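Local coordinates for rubisco operon transcriptional regulator (Synechocystis sp., PDB 5Y2W), which probably represses transcription as a LysR-type regulator, sensing 2-phosphoglycolate through its regulatory domain to link carbon and nitrogen metabolism, at residues G11-A16 and I39-K44; D60-V65 and V189-G194; N82-I87 and F181-R186; P93-S98 and T174-D179. All coordinates share one frame; numbering follows the deposited sequence.

Interaction 1. Residues G11-A16 and I39-K44; sequences GRLRLA and IEVSLK
Arg12 lays its side chain over the backbone and CB of Glu40 on the neighbouring strand, within the beta-alpha-beta unit made by strand 11-18, helix 24-35 and strand 39-46. With CG anti to the backbone N (chi1 -177°), the chain bends over strand 39-44: the bend at chi2 brings Arg12 CD to 3.5 Å from Glu40 O, and that at chi3 turns NE toward the Glu40 carboxylate. The guanidinium meets the carboxylate at its edge: Arg12 NE and Glu40 OE1 form a long salt bridge of 3.5 Å, the two planes 27° apart. Arg12 NH2 reaches the next residue on that face, 3.5 Å from Ser42 CB. An alanine at Arg12 would probably leave the Glu40 carboxylate without this positive mate and uncover Ser42 CB. Arg12 CG sits over the centre of the Arg14 guanidinium face.

Beneath, the strands run parallel in strict register, bonded by Leu13 N to Glu40 O, Ser42 N to Leu13 O, Leu15 N to Ser42 O and Lys44 N to Leu15 O. The face of Leu13, Leu15, Ile39, Val41 and Leu43 is apolar and packs on helices 24-35 and 199-211. Beyond strand 39-46 the sheet continues into the second subunit, where Val41 packs on Leu138 of that chain. Leu15 bridges two neighbours, its CD1 3.9 Å from Val41 CG1 and its CB 3.8 Å from Leu43 CD1.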
loop_
_atom_site.group_PDB
_atom_site.type_symbol
_atom_site.label_atom_id
_atom_site.label_comp_id
_atom_site.label_asym_id
_atom_site.label_seq_id
_atom_site.Cartn_x
_atom_site.Cartn_y
_atom_site.Cartn_z
ATOM N N GLY A 11 4.737 -26.868 -2.310
ATOM C CA GLY A 11 5.868 -25.922 -2.494
ATOM C C GLY A 11 5.538 -24.455 -2.191
ATOM O O GLY A 11 4.411 -24.032 -2.368
ATOM N N ARG A 12 6.531 -23.682 -1.752
ATOM C CA ARG A 12 6.380 -22.239 -1.540
ATOM C C ARG A 12 6.978 -21.385 -2.682
ATOM O O ARG A 12 8.121 -21.587 -3.055
ATOM C CB ARG A 12 7.061 -21.830 -0.242
ATOM C CG ARG A 12 6.875 -20.353 0.091
ATOM C CD ARG A 12 5.440 -20.002 0.504
ATOM N NE ARG A 12 5.189 -20.325 1.908
ATOM C CZ ARG A 12 5.672 -19.639 2.945
ATOM N NH1 ARG A 12 5.401 -20.038 4.180
ATOM N NH2 ARG A 12 6.425 -18.556 2.761
ATOM N N LEU A 13 6.196 -20.451 -3.225
ATOM C CA LEU A 13 6.684 -19.432 -4.182
ATOM C C LEU A 13 6.786 -18.082 -3.477
ATOM O O LEU A 13 5.811 -17.646 -2.877
ATOM C CB LEU A 13 5.702 -19.301 -5.331
ATOM C CG LEU A 13 5.971 -18.148 -6.308
ATOM C CD1 LEU A 13 7.296 -18.302 -7.071
ATOM C CD2 LEU A 13 4.781 -18.081 -7.247
ATOM N N ARG A 14 7.959 -17.452 -3.520
ATOM C CA ARG A 14 8.213 -16.150 -2.885
ATOM C C ARG A 14 8.362 -15.068 -3.966
ATOM O O ARG A 14 9.352 -15.050 -4.714
ATOM C CB ARG A 14 9.495 -16.151 -2.062
ATOM C CG ARG A 14 9.363 -16.809 -0.707
ATOM C CD ARG A 14 10.723 -17.038 -0.082
ATOM N NE ARG A 14 10.738 -18.318 0.619
ATOM C CZ ARG A 14 10.742 -19.519 0.026
ATOM N NH1 ARG A 14 10.734 -20.618 0.785
ATOM N NH2 ARG A 14 10.742 -19.642 -1.312
ATOM N N LEU A 15 7.378 -14.173 -4.016
ATOM C CA LEU A 15 7.373 -13.055 -4.957
ATOM C C LEU A 15 7.594 -11.760 -4.225
ATOM O O LEU A 15 6.900 -11.454 -3.206
ATOM C CB LEU A 15 6.024 -12.966 -5.672
ATOM C CG LEU A 15 5.581 -14.264 -6.332
ATOM C CD1 LEU A 15 4.126 -14.180 -6.733
ATOM C CD2 LEU A 15 6.466 -14.583 -7.526
ATOM N N ALA A 16 8.505 -10.964 -4.755
ATOM C CA ALA A 16 8.545 -9.574 -4.351
ATOM C C ALA A 16 8.191 -8.699 -5.561
ATOM O O ALA A 16 8.712 -8.906 -6.675
ATOM C CB ALA A 16 9.870 -9.198 -3.704
ATOM N N ILE A 39 0.426 -25.294 -3.942
ATOM C CA ILE A 39 1.395 -24.214 -3.893
ATOM C C ILE A 39 1.003 -23.062 -2.946
ATOM O O ILE A 39 -0.055 -22.425 -3.068
ATOM C CB ILE A 39 1.706 -23.677 -5.310
ATOM C CG1 ILE A 39 2.092 -24.831 -6.241
ATOM C CG2 ILE A 39 2.833 -22.653 -5.272
ATOM C CD1 ILE A 39 3.155 -25.754 -5.674
ATOM N N GLU A 40 1.896 -22.808 -2.004
ATOM C CA GLU A 40 1.802 -21.660 -1.138
ATOM C C GLU A 40 2.577 -20.482 -1.765
ATOM O O GLU A 40 3.629 -20.673 -2.399
ATOM C CB GLU A 40 2.334 -22.031 0.251
ATOM C CG GLU A 40 1.596 -23.221 0.846
ATOM C CD GLU A 40 1.979 -23.482 2.274
ATOM O OE1 GLU A 40 3.011 -22.970 2.725
ATOM O OE2 GLU A 40 1.242 -24.201 2.961
ATOM N N VAL A 41 2.034 -19.271 -1.616
ATOM C CA VAL A 41 2.641 -18.088 -2.191
ATOM C C VAL A 41 2.744 -17.056 -1.115
ATOM O O VAL A 41 1.744 -16.783 -0.432
ATOM C CB VAL A 41 1.823 -17.503 -3.335
ATOM C CG1 VAL A 41 2.535 -16.277 -3.908
ATOM C CG2 VAL A 41 1.567 -18.544 -4.406
ATOM N N SER A 42 3.954 -16.516 -0.962
ATOM C CA SER A 42 4.216 -15.432 -0.064
ATOM C C SER A 42 4.596 -14.214 -0.917
ATOM O O SER A 42 5.537 -14.257 -1.708
ATOM C CB SER A 42 5.337 -15.802 0.880
ATOM O OG SER A 42 5.478 -14.786 1.827
ATOM N N LEU A 43 3.868 -13.118 -0.768
ATOM C CA LEU A 43 4.105 -11.929 -1.596
ATOM C C LEU A 43 4.528 -10.739 -0.766
ATOM O O LEU A 43 3.843 -10.326 0.176
ATOM C CB LEU A 43 2.830 -11.564 -2.339
ATOM C CG LEU A 43 2.843 -10.235 -3.117
ATOM C CD1 LEU A 43 3.458 -10.451 -4.498
ATOM C CD2 LEU A 43 1.424 -9.655 -3.244
ATOM N N LYS A 44 5.606 -10.136 -1.190
ATOM C CA LYS A 44 6.096 -8.966 -0.529
ATOM C C LYS A 44 5.875 -7.798 -1.492
ATOM O O LYS A 44 5.994 -7.933 -2.711
ATOM C CB LYS A 44 7.564 -9.142 -0.175
ATOM C CG LYS A 44 8.180 -8.062 0.692
ATOM C CD LYS A 44 7.809 -8.266 2.163
ATOM C CE LYS A 44 8.244 -7.065 3.012
ATOM N NZ LYS A 44 7.820 -7.156 4.444
#

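Interaction 2. Residues D60-V65 and V189-G194; sequences DDLYIV and VANLAG
Strand 62-65 and strand 189-192 run antiparallel with a strong twist, their axes 134° apart, and two backbone bonds between Tyr63 and Ala190 hold them: Tyr63 N to Ala190 O at 3.0 Å and Ala190 N to Tyr63 O at 2.8 Å. Ile64 and Val189 follow as a non-hydrogen-bonded pair. Leu62 carries much of the side-chain contact. The methyl Leu62 CD2 comes down on Ala190 O at 3.4 Å and also touches Asn191 CB, the two side chains lying side by side and pointing the same way; the other methyl, Leu62 CD1, meets Val189 CG2 at 4.1 Å. Val189 places that CG2 anti to its backbone N, and its side chain also packs on Leu205 and Met209 of helix 199-211.

On the reverse face the Tyr63 ring turns its edge to the partner strand, with Tyr63 CD1 3.9 Å from Ala190 O. Its hydroxyl reaches back along its own segment, where Asp60 N donates to Tyr63 OH at 3.0 Å, pinning the loop that leads into the strand. Ile51 and Met55 of helix 48-56 also touch this ring. Asp61 faces the other neighbour, its OD2 accepting from Arg14 N. Strand 62-65 is bonded to parallel strand 11-18 and to antiparallel strand 186-192, so here the mixed five-stranded sheet passes from parallel to antiparallel pairing, in the 2-1-3-5-4 order of a periplasmic-binding-protein-like subdomain.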
loop_
_atom_site.group_PDB
_atom_site.type_symbol
_atom_site.label_atom_id
_atom_site.label_comp_id
_atom_site.label_asym_id
_atom_site.label_seq_id
_atom_site.Cartn_x
_atom_site.Cartn_y
_atom_site.Cartn_z
ATOM N N ASP A 60 14.063 -13.819 -2.601
ATOM C CA ASP A 60 12.868 -14.304 -3.281
ATOM C C ASP A 60 13.225 -15.101 -4.510
ATOM O O ASP A 60 14.353 -15.044 -5.014
ATOM C CB ASP A 60 12.009 -13.079 -3.689
ATOM C CG ASP A 60 11.646 -12.201 -2.486
ATOM O OD1 ASP A 60 10.799 -12.648 -1.704
ATOM O OD2 ASP A 60 12.248 -11.116 -2.296
ATOM N N ASP A 61 12.225 -15.801 -5.007
ATOM C CA ASP A 61 12.309 -16.497 -6.264
ATOM C C ASP A 61 12.267 -15.545 -7.456
ATOM O O ASP A 61 13.115 -15.589 -8.347
ATOM C CB ASP A 61 11.131 -17.465 -6.328
ATOM C CG ASP A 61 11.209 -18.516 -5.233
ATOM O OD1 ASP A 61 12.296 -19.110 -5.095
ATOM O OD2 ASP A 61 10.237 -18.713 -4.477
ATOM N N LEU A 62 11.260 -14.672 -7.452
ATOM C CA LEU A 62 11.066 -13.731 -8.527
ATOM C C LEU A 62 10.756 -12.313 -8.037
ATOM O O LEU A 62 10.210 -12.098 -6.951
ATOM C CB LEU A 62 9.954 -14.216 -9.435
ATOM C CG LEU A 62 10.200 -15.488 -10.259
ATOM C CD1 LEU A 62 8.870 -15.898 -10.906
ATOM C CD2 LEU A 62 11.312 -15.336 -11.315
ATOM N N TYR A 63 11.106 -11.363 -8.894
ATOM C CA TYR A 63 10.970 -9.971 -8.613
ATOM C C TYR A 63 10.238 -9.346 -9.792
ATOM O O TYR A 63 10.519 -9.632 -10.967
ATOM C CB TYR A 63 12.339 -9.354 -8.438
ATOM C CG TYR A 63 13.192 -10.018 -7.358
ATOM C CD1 TYR A 63 14.025 -11.115 -7.658
ATOM C CD2 TYR A 63 13.170 -9.556 -6.043
ATOM C CE1 TYR A 63 14.769 -11.736 -6.665
ATOM C CE2 TYR A 63 13.935 -10.157 -5.061
ATOM C CZ TYR A 63 14.713 -11.259 -5.378
ATOM O OH TYR A 63 15.484 -11.830 -4.418
ATOM N N ILE A 64 9.289 -8.481 -9.473
ATOM C CA ILE A 64 8.674 -7.626 -10.472
ATOM C C ILE A 64 9.073 -6.165 -10.266
ATOM O O ILE A 64 8.868 -5.526 -9.189
ATOM C CB ILE A 64 7.184 -7.835 -10.449
ATOM C CG1 ILE A 64 6.959 -9.328 -10.732
ATOM C CG2 ILE A 64 6.484 -6.887 -11.435
ATOM C CD1 ILE A 64 5.624 -9.689 -11.341
ATOM N N VAL A 65 9.704 -5.657 -11.314
ATOM C CA VAL A 65 10.307 -4.346 -11.321
ATOM C C VAL A 65 10.001 -3.675 -12.668
ATOM O O VAL A 65 9.680 -4.363 -13.636
ATOM C CB VAL A 65 11.799 -4.445 -11.128
ATOM C CG1 VAL A 65 12.073 -5.151 -9.814
ATOM C CG2 VAL A 65 12.463 -5.164 -12.317
ATOM N N VAL A 189 9.450 -9.290 -15.161
ATOM C CA VAL A 189 9.661 -10.356 -14.189
ATOM C C VAL A 189 11.117 -10.866 -14.319
ATOM O O VAL A 189 11.611 -11.196 -15.399
ATOM C CB VAL A 189 8.629 -11.482 -14.291
ATOM C CG1 VAL A 189 8.554 -12.015 -15.700
ATOM C CG2 VAL A 189 8.963 -12.605 -13.310
ATOM N N ALA A 190 11.781 -10.855 -13.175
ATOM C CA ALA A 190 13.202 -10.955 -13.082
ATOM C C ALA A 190 13.569 -12.006 -12.044
ATOM O O ALA A 190 12.765 -12.313 -11.168
ATOM C CB ALA A 190 13.804 -9.605 -12.701
ATOM N N ASN A 191 14.764 -12.563 -12.211
ATOM C CA ASN A 191 15.428 -13.402 -11.221
ATOM C C ASN A 191 16.930 -13.152 -11.288
ATOM O O ASN A 191 17.447 -12.611 -12.284
ATOM C CB ASN A 191 15.148 -14.861 -11.488
ATOM C CG ASN A 191 15.693 -15.317 -12.831
ATOM O OD1 ASN A 191 16.790 -15.842 -12.914
ATOM N ND2 ASN A 191 14.926 -15.133 -13.870
ATOM N N LEU A 192 17.617 -13.472 -10.205
ATOM C CA LEU A 192 19.086 -13.284 -10.128
ATOM C C LEU A 192 19.715 -14.026 -11.321
ATOM O O LEU A 192 19.316 -15.165 -11.618
ATOM C CB LEU A 192 19.640 -13.785 -8.770
ATOM C CG LEU A 192 19.221 -13.001 -7.483
ATOM C CD1 LEU A 192 19.971 -13.390 -6.214
ATOM C CD2 LEU A 192 19.359 -11.491 -7.654
ATOM N N ALA A 193 20.614 -13.363 -12.054
ATOM C CA ALA A 193 21.145 -13.967 -13.298
ATOM C C ALA A 193 21.823 -15.305 -12.974
ATOM O O ALA A 193 22.564 -15.398 -11.982
ATOM C CB ALA A 193 22.131 -13.028 -13.977
ATOM N N GLY A 194 21.530 -16.337 -13.762
ATOM C CA GLY A 194 22.210 -17.622 -13.603
ATOM C C GLY A 194 21.622 -18.512 -12.515
ATOM O O GLY A 194 21.823 -19.744 -12.537
#

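Interaction 3. Residues N82-I87 and F181-R186; sequences NPLVVI and FPIKRR. With PGA (2-phosphoglycolic acid), chain B.
The ligand pocket of this LysR substrate-binding domain is walled in part by two antiparallel segments, 82-87 and 181-186, whose Asn82 and Arg185 ends, near the crossover between the subdomains, hold the carboxylate of 2-phosphoglycolic acid. Arg185, extended from CG to NE, lies beside Asn82 and points the same way. Arg185 NE and NH2 both donate to O2 of the ligand, at 2.9 and 2.5 Å, while Asn82 ND2 gives 2.7 Å to the other carboxylate oxygen, O1. Ser160 OG bonds to Asn82 OD1 and Ser66 OG to Asn82 ND2, fixing the amide's rotation. A methionine in place of Arg185 would probably leave O2 without the two N-H donors of this arginine and the carboxylate charge without this positive partner.

Leu84 braces the arginine, its CG 3.5 Å from Arg185 CD. Leu84 and Ile183 form a single hydrogen-bonded bridge, each N-H meeting a lone pair of the other's carbonyl, whereas Asn82 N approaches Arg185 O from above the carbonyl plane. Farther from the ligand, Pro182, preceded by a cis peptide, touches Pro83 ring to ring through their CB atoms. Phe181 ends the contact: Val86 CG2 sits 3.4 Å from its ring centroid in a CH-pi contact, 6° off the normal.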
loop_
_atom_site.group_PDB
_atom_site.type_symbol
_atom_site.label_atom_id
_atom_site.label_comp_id
_atom_site.label_asym_id
_atom_site.label_seq_id
_atom_site.Cartn_x
_atom_site.Cartn_y
_atom_site.Cartn_z
ATOM N N ASN A 82 3.780 -0.393 -18.154
ATOM C CA ASN A 82 3.531 0.292 -16.924
ATOM C C ASN A 82 3.616 1.798 -17.168
ATOM O O ASN A 82 4.546 2.472 -16.725
ATOM C CB ASN A 82 4.562 -0.149 -15.906
ATOM C CG ASN A 82 4.335 0.503 -14.555
ATOM O OD1 ASN A 82 3.183 0.857 -14.176
ATOM N ND2 ASN A 82 5.419 0.688 -13.832
ATOM N N PRO A 83 2.646 2.327 -17.883
ATOM C CA PRO A 83 2.723 3.755 -18.148
ATOM C C PRO A 83 2.447 4.599 -16.881
ATOM O O PRO A 83 1.458 4.349 -16.173
ATOM C CB PRO A 83 1.634 3.976 -19.166
ATOM C CG PRO A 83 0.621 2.956 -18.866
ATOM C CD PRO A 83 1.349 1.771 -18.258
ATOM N N LEU A 84 3.345 5.552 -16.615
ATOM C CA LEU A 84 3.187 6.525 -15.538
ATOM C C LEU A 84 2.509 7.799 -16.063
ATOM O O LEU A 84 2.923 8.374 -17.077
ATOM C CB LEU A 84 4.543 6.909 -15.006
ATOM C CG LEU A 84 5.480 5.800 -14.545
ATOM C CD1 LEU A 84 6.664 6.430 -13.811
ATOM C CD2 LEU A 84 4.838 4.766 -13.644
ATOM N N VAL A 85 1.459 8.236 -15.409
ATOM C CA VAL A 85 0.701 9.356 -15.941
ATOM C C VAL A 85 0.526 10.447 -14.894
ATOM O O VAL A 85 0.622 10.191 -13.687
ATOM C CB VAL A 85 -0.693 8.898 -16.454
ATOM C CG1 VAL A 85 -0.581 8.007 -17.681
ATOM C CG2 VAL A 85 -1.491 8.177 -15.359
ATOM N N VAL A 86 0.199 11.646 -15.391
ATOM C CA VAL A 86 -0.148 12.771 -14.544
ATOM C C VAL A 86 -1.604 12.699 -14.059
ATOM O O VAL A 86 -2.539 12.670 -14.842
ATOM C CB VAL A 86 0.144 14.121 -15.238
ATOM C CG1 VAL A 86 -0.220 15.276 -14.331
ATOM C CG2 VAL A 86 1.629 14.223 -15.601
ATOM N N ILE A 87 -1.768 12.710 -12.742
ATOM C CA ILE A 87 -3.056 12.631 -12.147
ATOM C C ILE A 87 -3.347 13.896 -11.390
ATOM O O ILE A 87 -2.492 14.424 -10.669
ATOM C CB ILE A 87 -3.127 11.445 -11.195
ATOM C CG1 ILE A 87 -2.878 10.148 -11.999
ATOM C CG2 ILE A 87 -4.510 11.399 -10.516
ATOM C CD1 ILE A 87 -2.488 8.988 -11.137
ATOM N N PHE A 181 4.015 12.594 -21.554
ATOM C CA PHE A 181 3.370 11.552 -20.814
ATOM C C PHE A 181 2.575 10.721 -21.773
ATOM O O PHE A 181 2.128 11.240 -22.753
ATOM C CB PHE A 181 2.495 12.145 -19.701
ATOM C CG PHE A 181 3.313 12.603 -18.535
ATOM C CD1 PHE A 181 3.881 13.878 -18.521
ATOM C CD2 PHE A 181 3.572 11.728 -17.494
ATOM C CE1 PHE A 181 4.639 14.289 -17.471
ATOM C CE2 PHE A 181 4.362 12.125 -16.443
ATOM C CZ PHE A 181 4.920 13.397 -16.433
ATOM N N PRO A 182 2.357 9.437 -21.458
ATOM C CA PRO A 182 2.822 8.705 -20.289
ATOM C C PRO A 182 4.286 8.458 -20.299
ATOM O O PRO A 182 4.901 8.450 -21.342
ATOM C CB PRO A 182 2.093 7.357 -20.385
ATOM C CG PRO A 182 1.751 7.235 -21.816
ATOM C CD PRO A 182 1.441 8.623 -22.281
ATOM N N ILE A 183 4.873 8.302 -19.124
ATOM C CA ILE A 183 6.247 7.901 -19.093
ATOM C C ILE A 183 6.202 6.439 -19.466
ATOM O O ILE A 183 5.519 5.630 -18.798
ATOM C CB ILE A 183 6.900 8.088 -17.734
ATOM C CG1 ILE A 183 6.860 9.597 -17.396
ATOM C CG2 ILE A 183 8.343 7.507 -17.753
ATOM C CD1 ILE A 183 7.698 10.023 -16.207
ATOM N N LYS A 184 6.851 6.115 -20.570
ATOM C CA LYS A 184 6.813 4.718 -21.090
ATOM C C LYS A 184 7.700 3.791 -20.228
ATOM O O LYS A 184 8.837 4.058 -19.986
ATOM C CB LYS A 184 7.277 4.675 -22.533
ATOM C CG LYS A 184 6.261 5.264 -23.510
ATOM C CD LYS A 184 6.888 5.469 -24.894
ATOM C CE LYS A 184 6.072 6.407 -25.760
ATOM N NZ LYS A 184 6.158 7.815 -25.262
ATOM N N ARG A 185 7.127 2.752 -19.687
ATOM C CA ARG A 185 7.829 1.977 -18.675
ATOM C C ARG A 185 7.156 0.626 -18.697
ATOM O O ARG A 185 6.034 0.485 -19.170
ATOM C CB ARG A 185 7.676 2.752 -17.379
ATOM C CG ARG A 185 8.235 2.209 -16.112
ATOM C CD ARG A 185 7.817 3.198 -15.004
ATOM N NE ARG A 185 8.264 2.856 -13.642
ATOM C CZ ARG A 185 9.496 3.069 -13.179
ATOM N NH1 ARG A 185 10.376 3.663 -13.947
ATOM N NH2 ARG A 185 9.826 2.754 -11.926
ATOM N N ARG A 186 7.811 -0.389 -18.191
ATOM C CA ARG A 186 7.268 -1.724 -18.410
ATOM C C ARG A 186 7.435 -2.417 -17.108
ATOM O O ARG A 186 8.305 -2.023 -16.361
ATOM C CB ARG A 186 8.076 -2.415 -19.518
ATOM C CG ARG A 186 8.043 -1.633 -20.844
ATOM C CD ARG A 186 8.721 -2.314 -21.994
ATOM N NE ARG A 186 7.897 -3.359 -22.611
ATOM C CZ ARG A 186 8.346 -4.307 -23.466
ATOM N NH1 ARG A 186 9.636 -4.404 -23.809
ATOM N NH2 ARG A 186 7.479 -5.197 -23.962
HETATM P P PGA B . 8.000 2.329 -6.973
HETATM O O1P PGA B . 7.757 1.518 -8.349
HETATM O O2P PGA B . 7.134 1.672 -5.950
HETATM O O3P PGA B . 7.625 3.779 -7.323
HETATM O O4P PGA B . 9.403 2.009 -6.613
HETATM C C2 PGA B . 6.522 1.259 -8.981
HETATM C C1 PGA B . 6.582 1.456 -10.491
HETATM O O1 PGA B . 5.534 1.259 -11.182
HETATM O O2 PGA B . 7.674 1.804 -10.986
#

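Interaction 4. Residues P93-S98 and T174-D179; sequences PLAGKS and TILDID
Leu176 sends its side chain from the end of strand 173-176 into the turn at 94-97. From CB, CG stands anti to the carbonyl carbon (chi1 -61°), and beyond it the branch ending in CD2 does the touching. Leu176 CD2 lies 3.5 Å from Ala95 CA and 3.6 Å from Leu94 O, with Leu94 CB and Ala95 CB both 4.3 Å from this methyl. It therefore rests against the first half of a type II beta turn, closed by Lys97 N to Leu94 O. Gly96 takes positive phi in that turn. Alongside, Ala95 CB meets Thr174 CG2. Leu176 also packs on Val86 and Ala88 of strand 81-89.

The polar half of the contact surrounds a water. It donates to Leu94 O and to Lys97 O, the latter at 2.5 Å, and accepts a longer bond of 3.2 Å from Asp177 N. Asp177 centres an inverse gamma turn; chi1 (-177°) puts its CG anti to the backbone N, on the side of Ser98, and Asp177 OD2 then lies 3.5 Å from Ser98 CA. Between 93-98 and 174-179 the contact is thus apolar at Leu176 and Ala95 and water-mediated at Asp177, the water supplying a polar link between segments that share no direct hydrogen bond; just beyond, Asn99 N bonds to Asp177 OD2 and the Ile100 backbone to Asp177 and Asp179, so direct bonds take over where the water stops.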
loop_
_atom_site.group_PDB
_atom_site.type_symbol
_atom_site.label_atom_id
_atom_site.label_comp_id
_atom_site.label_asym_id
_atom_site.label_seq_id
_atom_site.Cartn_x
_atom_site.Cartn_y
_atom_site.Cartn_z
ATOM N N PRO A 93 -7.821 23.096 -13.315
ATOM C CA PRO A 93 -8.065 23.952 -14.518
ATOM C C PRO A 93 -7.664 23.367 -15.857
ATOM O O PRO A 93 -8.172 23.788 -16.911
ATOM C CB PRO A 93 -7.203 25.208 -14.232
ATOM C CG PRO A 93 -7.081 25.242 -12.742
ATOM C CD PRO A 93 -7.069 23.823 -12.268
ATOM N N LEU A 94 -6.721 22.420 -15.819
ATOM C CA LEU A 94 -6.276 21.722 -17.011
ATOM C C LEU A 94 -6.934 20.390 -17.183
ATOM O O LEU A 94 -6.684 19.684 -18.172
ATOM C CB LEU A 94 -4.789 21.523 -17.011
ATOM C CG LEU A 94 -3.981 22.780 -16.836
ATOM C CD1 LEU A 94 -2.532 22.338 -16.689
ATOM C CD2 LEU A 94 -4.209 23.751 -17.996
ATOM N N ALA A 95 -7.838 20.053 -16.279
ATOM C CA ALA A 95 -8.525 18.803 -16.442
ATOM C C ALA A 95 -9.312 18.924 -17.712
ATOM O O ALA A 95 -10.010 19.939 -17.938
ATOM C CB ALA A 95 -9.460 18.548 -15.284
ATOM N N GLY A 96 -9.195 17.907 -18.548
ATOM C CA GLY A 96 -10.025 17.791 -19.734
ATOM C C GLY A 96 -9.448 18.425 -20.971
ATOM O O GLY A 96 -10.003 18.282 -22.053
ATOM N N LYS A 97 -8.316 19.102 -20.814
ATOM C CA LYS A 97 -7.643 19.768 -21.903
ATOM C C LYS A 97 -6.682 18.781 -22.568
ATOM O O LYS A 97 -6.210 17.836 -21.915
ATOM C CB LYS A 97 -6.844 20.963 -21.355
ATOM C CG LYS A 97 -7.596 21.885 -20.394
ATOM C CD LYS A 97 -8.733 22.614 -21.073
ATOM C CE LYS A 97 -9.499 23.481 -20.086
ATOM N NZ LYS A 97 -10.589 24.167 -20.794
ATOM N N SER A 98 -6.346 19.039 -23.834
ATOM C CA SER A 98 -5.495 18.158 -24.637
ATOM C C SER A 98 -4.211 18.864 -24.962
ATOM O O SER A 98 -4.188 20.077 -24.955
ATOM C CB SER A 98 -6.156 17.818 -25.974
ATOM O OG SER A 98 -7.482 17.409 -25.782
ATOM N N THR A 174 -8.331 12.299 -12.309
ATOM C CA THR A 174 -8.372 12.431 -13.733
ATOM C C THR A 174 -6.932 12.443 -14.218
ATOM O O THR A 174 -6.028 12.889 -13.488
ATOM C CB THR A 174 -9.107 13.757 -14.111
ATOM O OG1 THR A 174 -9.302 13.798 -15.505
ATOM C CG2 THR A 174 -8.277 14.985 -13.762
ATOM N N ILE A 175 -6.723 11.970 -15.433
ATOM C CA ILE A 175 -5.414 12.027 -16.086
ATOM C C ILE A 175 -5.305 13.319 -16.868
ATOM O O ILE A 175 -6.166 13.605 -17.706
ATOM C CB ILE A 175 -5.186 10.832 -17.017
ATOM C CG1 ILE A 175 -5.025 9.575 -16.171
ATOM C CG2 ILE A 175 -3.932 11.012 -17.826
ATOM C CD1 ILE A 175 -5.301 8.284 -16.904
ATOM N N LEU A 176 -4.277 14.121 -16.564
ATOM C CA LEU A 176 -3.979 15.282 -17.373
ATOM C C LEU A 176 -3.115 14.876 -18.589
ATOM O O LEU A 176 -2.057 14.203 -18.455
ATOM C CB LEU A 176 -3.259 16.317 -16.549
ATOM C CG LEU A 176 -4.013 16.870 -15.318
ATOM C CD1 LEU A 176 -3.145 17.938 -14.678
ATOM C CD2 LEU A 176 -5.370 17.442 -15.702
ATOM N N ASP A 177 -3.553 15.310 -19.766
ATOM C CA ASP A 177 -2.901 14.942 -21.065
ATOM C C ASP A 177 -1.721 15.831 -21.335
ATOM O O ASP A 177 -1.765 16.683 -22.212
ATOM C CB ASP A 177 -3.919 15.046 -22.229
ATOM C CG ASP A 177 -3.318 14.617 -23.589
ATOM O OD1 ASP A 177 -2.396 13.756 -23.634
ATOM O OD2 ASP A 177 -3.760 15.156 -24.624
ATOM N N ILE A 178 -0.692 15.650 -20.534
ATOM C CA ILE A 178 0.483 16.440 -20.557
ATOM C C ILE A 178 1.449 15.811 -21.537
ATOM O O ILE A 178 1.555 14.593 -21.553
ATOM C CB ILE A 178 1.210 16.421 -19.205
ATOM C CG1 ILE A 178 0.281 16.742 -18.041
ATOM C CG2 ILE A 178 2.415 17.351 -19.253
ATOM C CD1 ILE A 178 -0.406 18.091 -18.079
ATOM N N ASP A 179 2.157 16.644 -22.318
ATOM C CA ASP A 179 3.199 16.185 -23.230
ATOM C C ASP A 179 4.276 15.466 -22.437
ATOM O O ASP A 179 4.549 15.818 -21.279
ATOM C CB ASP A 179 3.905 17.348 -23.925
ATOM C CG ASP A 179 3.045 18.048 -24.998
ATOM O OD1 ASP A 179 2.021 17.495 -25.441
ATOM O OD2 ASP A 179 3.450 19.162 -25.399
HETATM O O HOH W 1 -6.029 17.237 -19.464
#

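How the interactions relate
The four contacts fall into two pairs on opposite sides of the chain's centre. Interactions 1 and 2 have centres 13 Å apart and share the five-stranded sheet: Ala16 bonds through its backbone to both Leu62 and Ile64, so strand 11-18 has a partner on each flank. Interactions 3 and 4, 14 Å apart, are joined in the three-stranded sheet by Leu176 N and Val86 O, 2.8 Å apart. Segments 181-186 and 189-194 are only two residues apart in sequence and link the pairs, although the centres of interactions 2 and 3 are 23 Å apart. Interaction 3 grips the ligand itself. The side chain of Ile64 is about 8 Å from the bound 2-phosphoglycolic acid (PGA). The side chain of Ala16 is about 11 Å from this PGA.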